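Cas13d (uncultured Ruminococcus sp, PDB 6IV9) binds CRISPR RNA and, through two HEPN domains, governs maturation of that guide and cleavage of target RNA. Local coordinates at residues K100-G108 and I115-F123; L738-I749 and Y822-V832. The protein carries 2 engineered substitutions. All coordinates share one frame; numbering follows the deposited sequence.

Interaction 1 of 2, residues K100-G108 and I115-F123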
loop_
_atom_site.group_PDB
_atom_site.type_symbol
_atom_site.label_atom_id
_atom_site.label_comp_id
_atom_site.label_asym_id
_atom_site.label_seq_id
_atom_site.Cartn_x
_atom_site.Cartn_y
_atom_site.Cartn_z
ATOM N N LYS A 100 -28.217 -1.703 -29.485
ATOM C CA LYS A 100 -28.187 -0.283 -29.907
ATOM C C LYS A 100 -28.055 0.607 -28.673
ATOM O O LYS A 100 -27.421 1.628 -28.775
ATOM C CB LYS A 100 -29.478 0.090 -30.631
ATOM C CG LYS A 100 -29.664 1.577 -30.870
ATOM C CD LYS A 100 -30.439 1.869 -32.135
ATOM C CE LYS A 100 -31.872 1.401 -32.063
ATOM N NZ LYS A 100 -32.656 1.876 -33.226
ATOM N N ASP A 101 -28.741 0.271 -27.592
ATOM C CA ASP A 101 -28.671 1.078 -26.352
ATOM C C ASP A 101 -27.300 0.985 -25.668
ATOM O O ASP A 101 -26.814 2.003 -25.220
ATOM C CB ASP A 101 -29.764 0.650 -25.380
ATOM C CG ASP A 101 -31.143 1.177 -25.743
ATOM O OD1 ASP A 101 -31.220 2.206 -26.426
ATOM O OD2 ASP A 101 -32.123 0.553 -25.328
ATOM N N ASN A 102 -26.747 -0.214 -25.526
ATOM C CA ASN A 102 -25.449 -0.409 -24.826
ATOM C C ASN A 102 -24.223 0.088 -25.607
ATOM O O ASN A 102 -23.244 0.406 -24.967
ATOM C CB ASN A 102 -25.261 -1.847 -24.351
ATOM C CG ASN A 102 -26.414 -2.316 -23.496
ATOM O OD1 ASN A 102 -26.707 -3.505 -23.449
ATOM N ND2 ASN A 102 -27.069 -1.389 -22.820
ATOM N N SER A 103 -24.283 0.133 -26.931
ATOM C CA SER A 103 -23.076 0.444 -27.739
ATOM C C SER A 103 -22.504 1.834 -27.454
ATOM O O SER A 103 -23.254 2.779 -27.417
ATOM C CB SER A 103 -23.321 0.227 -29.194
ATOM O OG SER A 103 -22.117 0.335 -29.908
ATOM N N ASN A 104 -21.181 1.905 -27.311
ATOM C CA ASN A 104 -20.462 3.166 -27.018
ATOM C C ASN A 104 -19.571 3.595 -28.181
ATOM O O ASN A 104 -19.144 4.728 -28.191
ATOM C CB ASN A 104 -19.606 3.004 -25.770
ATOM C CG ASN A 104 -20.479 2.716 -24.580
ATOM O OD1 ASN A 104 -21.456 3.407 -24.372
ATOM N ND2 ASN A 104 -20.163 1.681 -23.834
ATOM N N ILE A 105 -19.286 2.689 -29.099
ATOM C CA ILE A 105 -18.379 3.032 -30.214
ATOM C C ILE A 105 -18.926 2.455 -31.510
ATOM O O ILE A 105 -19.608 1.457 -31.462
ATOM C CB ILE A 105 -16.967 2.521 -29.923
ATOM C CG1 ILE A 105 -16.965 1.023 -29.644
ATOM C CG2 ILE A 105 -16.340 3.311 -28.793
ATOM C CD1 ILE A 105 -15.601 0.444 -29.450
ATOM N N GLU A 106 -18.598 3.112 -32.614
ATOM C CA GLU A 106 -19.015 2.686 -33.967
ATOM C C GLU A 106 -17.755 2.230 -34.688
ATOM O O GLU A 106 -16.813 2.980 -34.723
ATOM C CB GLU A 106 -19.666 3.857 -34.693
ATOM C CG GLU A 106 -19.966 3.577 -36.139
ATOM C CD GLU A 106 -21.401 3.834 -36.545
ATOM O OE1 GLU A 106 -22.012 4.760 -35.999
ATOM O OE2 GLU A 106 -21.898 3.114 -37.414
ATOM N N LEU A 107 -17.752 1.005 -35.181
ATOM C CA LEU A 107 -16.563 0.508 -35.887
ATOM C C LEU A 107 -16.630 0.932 -37.349
ATOM O O LEU A 107 -17.648 0.742 -37.978
ATOM C CB LEU A 107 -16.494 -1.012 -35.758
ATOM C CG LEU A 107 -15.132 -1.640 -36.018
ATOM C CD1 LEU A 107 -14.092 -1.058 -35.098
ATOM C CD2 LEU A 107 -15.187 -3.145 -35.860
ATOM N N GLY A 108 -15.546 1.499 -37.832
ATOM C CA GLY A 108 -15.442 1.895 -39.235
ATOM C C GLY A 108 -14.698 0.829 -40.006
ATOM O O GLY A 108 -14.964 -0.339 -39.803
ATOM N N ILE A 115 -7.460 -0.081 -37.625
ATOM C CA ILE A 115 -8.863 -0.160 -37.165
ATOM C C ILE A 115 -9.321 1.281 -36.990
ATOM O O ILE A 115 -8.641 2.019 -36.314
ATOM C CB ILE A 115 -8.957 -0.935 -35.847
ATOM C CG1 ILE A 115 -8.613 -2.412 -36.039
ATOM C CG2 ILE A 115 -10.320 -0.741 -35.226
ATOM C CD1 ILE A 115 -8.375 -3.140 -34.756
ATOM N N THR A 116 -10.426 1.640 -37.621
ATOM C CA THR A 116 -10.939 3.013 -37.480
ATOM C C THR A 116 -12.246 2.930 -36.720
ATOM O O THR A 116 -12.987 2.028 -36.957
ATOM C CB THR A 116 -11.164 3.696 -38.828
ATOM O OG1 THR A 116 -9.918 3.736 -39.501
ATOM C CG2 THR A 116 -11.660 5.109 -38.679
ATOM N N PHE A 117 -12.465 3.852 -35.807
ATOM C CA PHE A 117 -13.717 3.836 -35.032
ATOM C C PHE A 117 -13.997 5.244 -34.531
ATOM O O PHE A 117 -13.178 6.102 -34.640
ATOM C CB PHE A 117 -13.648 2.830 -33.886
ATOM C CG PHE A 117 -12.864 3.310 -32.697
ATOM C CD1 PHE A 117 -11.485 3.323 -32.725
ATOM C CD2 PHE A 117 -13.503 3.771 -31.569
ATOM C CE1 PHE A 117 -10.764 3.770 -31.638
ATOM C CE2 PHE A 117 -12.777 4.210 -30.479
ATOM C CZ PHE A 117 -11.413 4.215 -30.523
ATOM N N SER A 118 -15.187 5.430 -34.009
ATOM C CA SER A 118 -15.559 6.735 -33.442
ATOM C C SER A 118 -16.498 6.501 -32.264
ATOM O O SER A 118 -17.048 5.427 -32.149
ATOM C CB SER A 118 -16.144 7.639 -34.494
ATOM O OG SER A 118 -17.352 7.125 -34.979
ATOM N N SER A 119 -16.586 7.485 -31.393
ATOM C CA SER A 119 -17.492 7.426 -30.231
ATOM C C SER A 119 -18.931 7.629 -30.695
ATOM O O SER A 119 -19.140 8.395 -31.599
ATOM C CB SER A 119 -17.109 8.465 -29.228
ATOM O OG SER A 119 -18.099 8.588 -28.249
ATOM N N LYS A 120 -19.875 6.964 -30.051
ATOM C CA LYS A 120 -21.305 7.175 -30.354
ATOM C C LYS A 120 -21.853 8.251 -29.411
ATOM O O LYS A 120 -23.027 8.551 -29.511
ATOM C CB LYS A 120 -22.062 5.859 -30.172
ATOM C CG LYS A 120 -21.928 4.891 -31.329
ATOM C CD LYS A 120 -22.761 3.659 -31.212
ATOM C CE LYS A 120 -22.575 2.745 -32.401
ATOM N NZ LYS A 120 -22.988 1.350 -32.129
ATOM N N HIS A 121 -21.022 8.764 -28.509
ATOM C CA HIS A 121 -21.484 9.725 -27.478
ATOM C C HIS A 121 -20.815 11.095 -27.561
ATOM O O HIS A 121 -20.891 11.801 -26.590
ATOM C CB HIS A 121 -21.456 9.101 -26.085
ATOM C CG HIS A 121 -22.176 7.805 -26.018
ATOM N ND1 HIS A 121 -23.513 7.702 -26.242
ATOM C CD2 HIS A 121 -21.746 6.561 -25.763
ATOM C CE1 HIS A 121 -23.878 6.453 -26.131
ATOM N NE2 HIS A 121 -22.819 5.743 -25.833
ATOM N N GLY A 122 -20.183 11.435 -28.672
ATOM C CA GLY A 122 -19.654 12.799 -28.824
ATOM C C GLY A 122 -18.188 13.039 -28.523
ATOM O O GLY A 122 -17.820 14.196 -28.518
ATOM N N PHE A 123 -17.376 12.008 -28.287
ATOM C CA PHE A 123 -15.949 12.301 -28.024
ATOM C C PHE A 123 -15.370 12.935 -29.285
ATOM O O PHE A 123 -15.556 12.412 -30.359
ATOM C CB PHE A 123 -15.138 11.032 -27.775
ATOM C CG PHE A 123 -13.658 11.292 -27.766
ATOM C CD1 PHE A 123 -13.037 11.807 -26.644
ATOM C CD2 PHE A 123 -12.890 11.058 -28.889
ATOM C CE1 PHE A 123 -11.679 12.053 -26.639
ATOM C CE2 PHE A 123 -11.536 11.319 -28.884
ATOM C CZ PHE A 123 -10.935 11.818 -27.762
HETATM O O HOH W 1 -24.625 3.427 -24.669
HETATM O O HOH W 2 -17.675 6.481 -26.611
HETATM O O HOH W 3 -16.639 5.251 -37.044
#
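Glu106 and Ser118 form a hydrogen-bonded pair of the antiparallel hairpin: Glu106 N gives to Ser118 O at 2.8 Å, and Ser118 N returns a bond to Glu106 O. Gly108 N continues the ladder to Thr116 O. Beyond the strand end Lys120 N still reaches Asn104 O at 3.0 Å, from above the carbonyl plane, and a water that also accepts from Ser119 OG gives a further bond to this oxygen.

Polar side chains of Lys120 and His121 reach across to Ser103 and Asn104, just before strand 105-110. Lys120 places CG anti to its own carbonyl carbon (chi1 -79°) and then runs out fully extended across the backbone of Ile105, ending with NZ bonded to Ser103 OG at 2.6 Å. Glu84 of strand 81-88 is a second partner of that hydroxyl. Glu106 crosses the lysine at about a right angle, its OE1 remaining 5.2 Å from Lys120 NZ. His121 brings the NE2 edge of its ring to Asn104 OD1 in a weak bond of 3.1 Å, the amide and ring planes turned 57° apart, while Asn104 ND2 is held by Ser74. Ser119 OG accepts from His121 N at 2.9 Å, an ST turn that bends the chain just after the strand.

Apolar contacts lie on the face bearing Leu107 and Phe117. Leu107 CD1 lies 3.8 Å from Ile115 CG2, and the Phe117 ring meets Ile105 CG2 with its CD2 atom at 4.0 Å. Val55 and Ala58 of helix 54-58 also touch Phe117, and strand 129-132 completes the three-stranded sheet.

The chemistry thus changes along the hairpin: the backbone ladder and apolar packing hold the strands, whereas lysine, histidine and water take over where regular pairing ends, tying the turn after Ser119 to the loop entering the hairpin.

Interaction 2 of 2, residues L738-I749 and Y822-V832. Engineered in segment 822-832: Ala823 (natural residue Arg). With nucleotides of chain B.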
loop_
_atom_site.group_PDB
_atom_site.type_symbol
_atom_site.label_atom_id
_atom_site.label_comp_id
_atom_site.label_asym_id
_atom_site.label_seq_id
_atom_site.Cartn_x
_atom_site.Cartn_y
_atom_site.Cartn_z
ATOM N N LEU A 738 12.319 5.706 2.565
ATOM C CA LEU A 738 13.348 4.646 2.436
ATOM C C LEU A 738 12.710 3.251 2.412
ATOM O O LEU A 738 13.157 2.419 1.664
ATOM C CB LEU A 738 14.370 4.817 3.554
ATOM C CG LEU A 738 15.233 6.065 3.404
ATOM C CD1 LEU A 738 16.129 6.253 4.610
ATOM C CD2 LEU A 738 16.039 5.998 2.132
ATOM N N VAL A 739 11.698 3.023 3.238
ATOM C CA VAL A 739 10.990 1.714 3.228
ATOM C C VAL A 739 10.354 1.536 1.844
ATOM O O VAL A 739 10.422 0.461 1.304
ATOM C CB VAL A 739 9.936 1.653 4.346
ATOM C CG1 VAL A 739 9.007 0.468 4.185
ATOM C CG2 VAL A 739 10.572 1.662 5.719
ATOM N N ASN A 740 9.783 2.605 1.311
ATOM C CA ASN A 740 9.131 2.621 -0.021
ATOM C C ASN A 740 10.159 2.370 -1.126
ATOM O O ASN A 740 9.849 1.669 -2.043
ATOM C CB ASN A 740 8.282 3.868 -0.235
ATOM C CG ASN A 740 7.037 3.889 0.622
ATOM O OD1 ASN A 740 6.685 2.901 1.229
ATOM N ND2 ASN A 740 6.384 5.023 0.685
ATOM N N VAL A 741 11.337 2.967 -1.028
ATOM C CA VAL A 741 12.396 2.691 -2.038
ATOM C C VAL A 741 12.775 1.213 -1.937
ATOM O O VAL A 741 12.897 0.559 -2.928
ATOM C CB VAL A 741 13.648 3.547 -1.806
ATOM C CG1 VAL A 741 14.801 3.054 -2.644
ATOM C CG2 VAL A 741 13.393 5.020 -2.031
ATOM N N ASN A 742 12.893 0.713 -0.719
ATOM C CA ASN A 742 13.302 -0.695 -0.500
ATOM C C ASN A 742 12.287 -1.645 -1.131
ATOM O O ASN A 742 12.677 -2.639 -1.679
ATOM C CB ASN A 742 13.459 -1.042 0.972
ATOM C CG ASN A 742 14.147 -2.379 1.124
ATOM O OD1 ASN A 742 15.326 -2.494 0.854
ATOM N ND2 ASN A 742 13.401 -3.391 1.506
ATOM N N ALA A 743 11.018 -1.273 -1.081
ATOM C CA ALA A 743 9.915 -2.103 -1.603
ATOM C C ALA A 743 10.127 -2.392 -3.096
ATOM O O ALA A 743 9.812 -3.472 -3.521
ATOM C CB ALA A 743 8.616 -1.398 -1.354
ATOM N N ARG A 744 10.669 -1.443 -3.850
ATOM C CA ARG A 744 10.881 -1.645 -5.305
ATOM C C ARG A 744 11.860 -2.800 -5.520
ATOM O O ARG A 744 11.709 -3.513 -6.469
ATOM C CB ARG A 744 11.409 -0.361 -5.946
ATOM C CG ARG A 744 10.437 0.800 -5.896
ATOM C CD ARG A 744 9.331 0.561 -6.887
ATOM N NE ARG A 744 9.790 0.730 -8.239
ATOM C CZ ARG A 744 10.146 1.885 -8.761
ATOM N NH1 ARG A 744 9.900 3.006 -8.125
ATOM N NH2 ARG A 744 10.734 1.922 -9.932
ATOM N N TYR A 745 12.892 -2.857 -4.688
ATOM C CA TYR A 745 13.939 -3.906 -4.720
ATOM C C TYR A 745 13.365 -5.255 -4.284
ATOM O O TYR A 745 13.738 -6.274 -4.808
ATOM C CB TYR A 745 15.225 -3.401 -4.068
ATOM C CG TYR A 745 15.746 -2.209 -4.810
ATOM C CD1 TYR A 745 15.312 -0.941 -4.497
ATOM C CD2 TYR A 745 16.587 -2.359 -5.891
ATOM C CE1 TYR A 745 15.735 0.159 -5.208
ATOM C CE2 TYR A 745 17.018 -1.271 -6.617
ATOM C CZ TYR A 745 16.585 -0.005 -6.280
ATOM O OH TYR A 745 16.986 1.071 -7.002
ATOM N N VAL A 746 12.463 -5.217 -3.316
ATOM C CA VAL A 746 11.790 -6.446 -2.828
ATOM C C VAL A 746 10.993 -7.038 -3.991
ATOM O O VAL A 746 11.052 -8.209 -4.180
ATOM C CB VAL A 746 10.885 -6.158 -1.624
ATOM C CG1 VAL A 746 10.081 -7.387 -1.277
ATOM C CG2 VAL A 746 11.694 -5.675 -0.430
ATOM N N ILE A 747 10.313 -6.197 -4.760
ATOM C CA ILE A 747 9.548 -6.700 -5.936
ATOM C C ILE A 747 10.548 -7.329 -6.912
ATOM O O ILE A 747 10.280 -8.383 -7.430
ATOM C CB ILE A 747 8.774 -5.548 -6.598
ATOM C CG1 ILE A 747 7.650 -5.027 -5.704
ATOM C CG2 ILE A 747 8.280 -5.945 -7.970
ATOM C CD1 ILE A 747 7.024 -3.764 -6.201
ATOM N N ALA A 748 11.694 -6.688 -7.092
ATOM C CA ALA A 748 12.690 -7.218 -8.039
ATOM C C ALA A 748 13.151 -8.619 -7.604
ATOM O O ALA A 748 13.243 -9.488 -8.452
ATOM C CB ALA A 748 13.835 -6.254 -8.137
ATOM N N ILE A 749 13.424 -8.819 -6.317
ATOM C CA ILE A 749 13.866 -10.148 -5.804
ATOM C C ILE A 749 12.743 -11.173 -5.975
ATOM O O ILE A 749 13.000 -12.262 -6.437
ATOM C CB ILE A 749 14.271 -10.049 -4.323
ATOM C CG1 ILE A 749 15.560 -9.255 -4.138
ATOM C CG2 ILE A 749 14.360 -11.427 -3.704
ATOM C CD1 ILE A 749 16.739 -9.849 -4.817
ATOM N N TYR A 822 23.327 -8.195 -1.404
ATOM C CA TYR A 822 22.296 -7.215 -1.818
ATOM C C TYR A 822 20.906 -7.810 -1.585
ATOM O O TYR A 822 20.082 -7.180 -0.986
ATOM C CB TYR A 822 22.478 -6.975 -3.310
ATOM C CG TYR A 822 21.760 -5.812 -3.933
ATOM C CD1 TYR A 822 21.624 -4.604 -3.290
ATOM C CD2 TYR A 822 21.264 -5.920 -5.212
ATOM C CE1 TYR A 822 20.976 -3.541 -3.896
ATOM C CE2 TYR A 822 20.623 -4.873 -5.837
ATOM C CZ TYR A 822 20.485 -3.671 -5.180
ATOM O OH TYR A 822 19.862 -2.646 -5.804
ATOM N N ALA A 823 20.708 -9.048 -2.007
ATOM C CA ALA A 823 19.396 -9.703 -1.843
ATOM C C ALA A 823 19.053 -9.796 -0.357
ATOM O O ALA A 823 17.919 -9.561 -0.015
ATOM C CB ALA A 823 19.419 -11.060 -2.484
ATOM N N ASN A 824 20.023 -10.154 0.472
ATOM C CA ASN A 824 19.796 -10.264 1.931
ATOM C C ASN A 824 19.467 -8.890 2.523
ATOM O O ASN A 824 18.580 -8.806 3.325
ATOM C CB ASN A 824 20.993 -10.915 2.617
ATOM C CG ASN A 824 21.150 -12.371 2.246
ATOM O OD1 ASN A 824 20.206 -13.013 1.821
ATOM N ND2 ASN A 824 22.345 -12.903 2.393
ATOM N N CYS A 825 20.197 -7.863 2.122
ATOM C CA CYS A 825 19.963 -6.504 2.649
ATOM C C CYS A 825 18.566 -6.033 2.241
ATOM O O CYS A 825 17.926 -5.398 3.025
ATOM C CB CYS A 825 21.001 -5.538 2.104
ATOM S SG CYS A 825 22.651 -5.759 2.817
ATOM N N ILE A 826 18.160 -6.323 1.013
ATOM C CA ILE A 826 16.813 -5.910 0.536
ATOM C C ILE A 826 15.741 -6.613 1.365
ATOM O O ILE A 826 14.890 -5.956 1.885
ATOM C CB ILE A 826 16.687 -6.242 -0.961
ATOM C CG1 ILE A 826 17.607 -5.355 -1.802
ATOM C CG2 ILE A 826 15.243 -6.177 -1.415
ATOM C CD1 ILE A 826 17.836 -5.841 -3.199
ATOM N N ALA A 827 15.863 -7.920 1.517
ATOM C CA ALA A 827 14.883 -8.724 2.273
ATOM C C ALA A 827 14.808 -8.305 3.747
ATOM O O ALA A 827 13.760 -8.448 4.305
ATOM C CB ALA A 827 15.191 -10.182 2.132
ATOM N N HIS A 828 15.901 -7.845 4.337
ATOM C CA HIS A 828 15.911 -7.546 5.789
ATOM C C HIS A 828 15.792 -6.059 6.101
ATOM O O HIS A 828 15.988 -5.716 7.243
ATOM C CB HIS A 828 17.185 -8.109 6.404
ATOM C CG HIS A 828 17.313 -9.566 6.164
ATOM N ND1 HIS A 828 18.493 -10.226 6.253
ATOM C CD2 HIS A 828 16.396 -10.485 5.831
ATOM C CE1 HIS A 828 18.299 -11.492 5.981
ATOM N NE2 HIS A 828 17.035 -11.671 5.717
ATOM N N LEU A 829 15.574 -5.228 5.090
ATOM C CA LEU A 829 15.479 -3.764 5.294
ATOM C C LEU A 829 16.725 -3.246 6.015
ATOM O O LEU A 829 16.609 -2.371 6.821
ATOM C CB LEU A 829 14.188 -3.401 6.028
ATOM C CG LEU A 829 12.985 -3.249 5.107
ATOM C CD1 LEU A 829 12.555 -4.589 4.561
ATOM C CD2 LEU A 829 11.831 -2.550 5.787
ATOM N N THR A 830 17.891 -3.737 5.617
ATOM C CA THR A 830 19.184 -3.356 6.238
ATOM C C THR A 830 19.440 -1.858 6.085
ATOM O O THR A 830 19.989 -1.270 6.976
ATOM C CB THR A 830 20.331 -4.163 5.637
ATOM O OG1 THR A 830 19.972 -5.519 5.830
ATOM C CG2 THR A 830 21.658 -3.843 6.281
ATOM N N VAL A 831 19.027 -1.277 4.977
ATOM C CA VAL A 831 19.282 0.168 4.776
ATOM C C VAL A 831 18.564 0.937 5.878
ATOM O O VAL A 831 19.116 1.872 6.381
ATOM C CB VAL A 831 18.795 0.610 3.391
ATOM C CG1 VAL A 831 18.666 2.109 3.294
ATOM C CG2 VAL A 831 19.676 0.061 2.288
ATOM N N VAL A 832 17.322 0.580 6.153
ATOM C CA VAL A 832 16.561 1.280 7.220
ATOM C C VAL A 832 17.189 0.968 8.570
ATOM O O VAL A 832 17.398 1.862 9.339
ATOM C CB VAL A 832 15.069 0.933 7.193
ATOM C CG1 VAL A 832 14.344 1.647 8.309
ATOM C CG2 VAL A 832 14.485 1.307 5.855
ATOM P P A B 27 8.099 -3.706 -11.310
ATOM O OP1 A B 27 9.273 -4.004 -10.424
ATOM O OP2 A B 27 7.409 -4.844 -11.914
ATOM O "O5'" A B 27 6.903 -2.963 -10.614
ATOM C "C5'" A B 27 7.229 -1.810 -9.808
ATOM C "C4'" A B 27 5.989 -1.259 -9.216
ATOM O "O4'" A B 27 6.306 -0.145 -8.381
ATOM C "C3'" A B 27 5.002 -0.691 -10.237
ATOM O "O3'" A B 27 3.886 -1.546 -10.384
ATOM C "C2'" A B 27 4.532 0.639 -9.616
ATOM O "O2'" A B 27 3.115 0.734 -9.564
ATOM C "C1'" A B 27 5.155 0.584 -8.212
ATOM N N9 A B 27 5.498 1.887 -7.667
ATOM C C8 A B 27 5.085 2.344 -6.443
ATOM N N7 A B 27 5.428 3.579 -6.198
ATOM C C5 A B 27 6.135 3.962 -7.332
ATOM C C6 A B 27 6.792 5.155 -7.680
ATOM N N6 A B 27 6.819 6.239 -6.897
ATOM N N1 A B 27 7.378 5.220 -8.901
ATOM C C2 A B 27 7.349 4.132 -9.677
ATOM N N3 A B 27 6.818 2.939 -9.432
ATOM C C4 A B 27 6.205 2.922 -8.236
HETATM O O HOH W 4 17.434 -2.555 2.656
#
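Ile826 enters the helix 738-749 as a knob among Asn742, Tyr745, Val746 and Ile749. Its CG2 slides past Val746 CG2 at 3.7 Å, while CG1, anti to the carbonyl carbon (chi1 -68°), carries CD1 onto Tyr745 CB at 3.7 Å and over the centre of the Tyr822 ring. Tyr822 sends its hydroxyl across, OH lying 3.3 Å from Tyr745 CE2; the two side chains cross at a slant, and their hydroxyls bond elsewhere, Tyr822 to Asn894 and Tyr745 to Leu907 and His853. Ile749 sets CD1 3.8 Å from CB of Ala823, an engineered replacement of arginine.

With the natural arginine restored, residues 823 to 828 read as the R-X4-H signature of HEPN ribonucleases, so this interface probably seats one such motif against helix 713-760. Helix 816-827 is closed by a Schellman motif, with Leu829, at positive phi, as its C-prime residue.

Asn742 binds the end of this helix through its side-chain amide. Its CG stands anti to the backbone N (chi1 -168°), which aims ND2 at Ile826 O over 3.0 Å in a nearly straight bond, the carbonyl oxygen lying in the amide plane. Leu829 CD1 packs on the same nitrogen, and Asn742 OD1 accepts from Tyr852 and from a water that also bonds Cys825 O and Val831 N. Toward the N-terminal end of segment 738-749, Val739 CG2 meets Val832 CG2 at 3.9 Å.

On another side of that segment, Arg744 lays one guanidinium face nearly parallel over the N3-C2 side of the A27 base (chain B), NH1 lying 3.2 Å from C2. With an alanine here, that face of the adenine would probably lose its flat cover, and Phe913 its cation-pi partner and carbonyl donor. Ile747 CG2 approaches OP1 of the same nucleotide.

From the N terminus, past the four-stranded sheet of strands 60-65 to 94-96, the chain reaches interaction 1, a tight hairpin whose two segments are separated by six residues and which ties a small three-stranded sheet to strand 81-88 and helix 54-58. More than six hundred residues, largely helical, follow before helix 713-760 opens interaction 2. That contact closes a loop of 72 residues, mostly helical, by bringing helix 816-827 and the short helix after it onto helix 713-760; helices 168-197 and 848-861 pack around the join. The two contacts stand in series, neither nested nor crossing, with centres about 47 Å apart and nearest atoms about 30 Å apart, in separate parts of the fold.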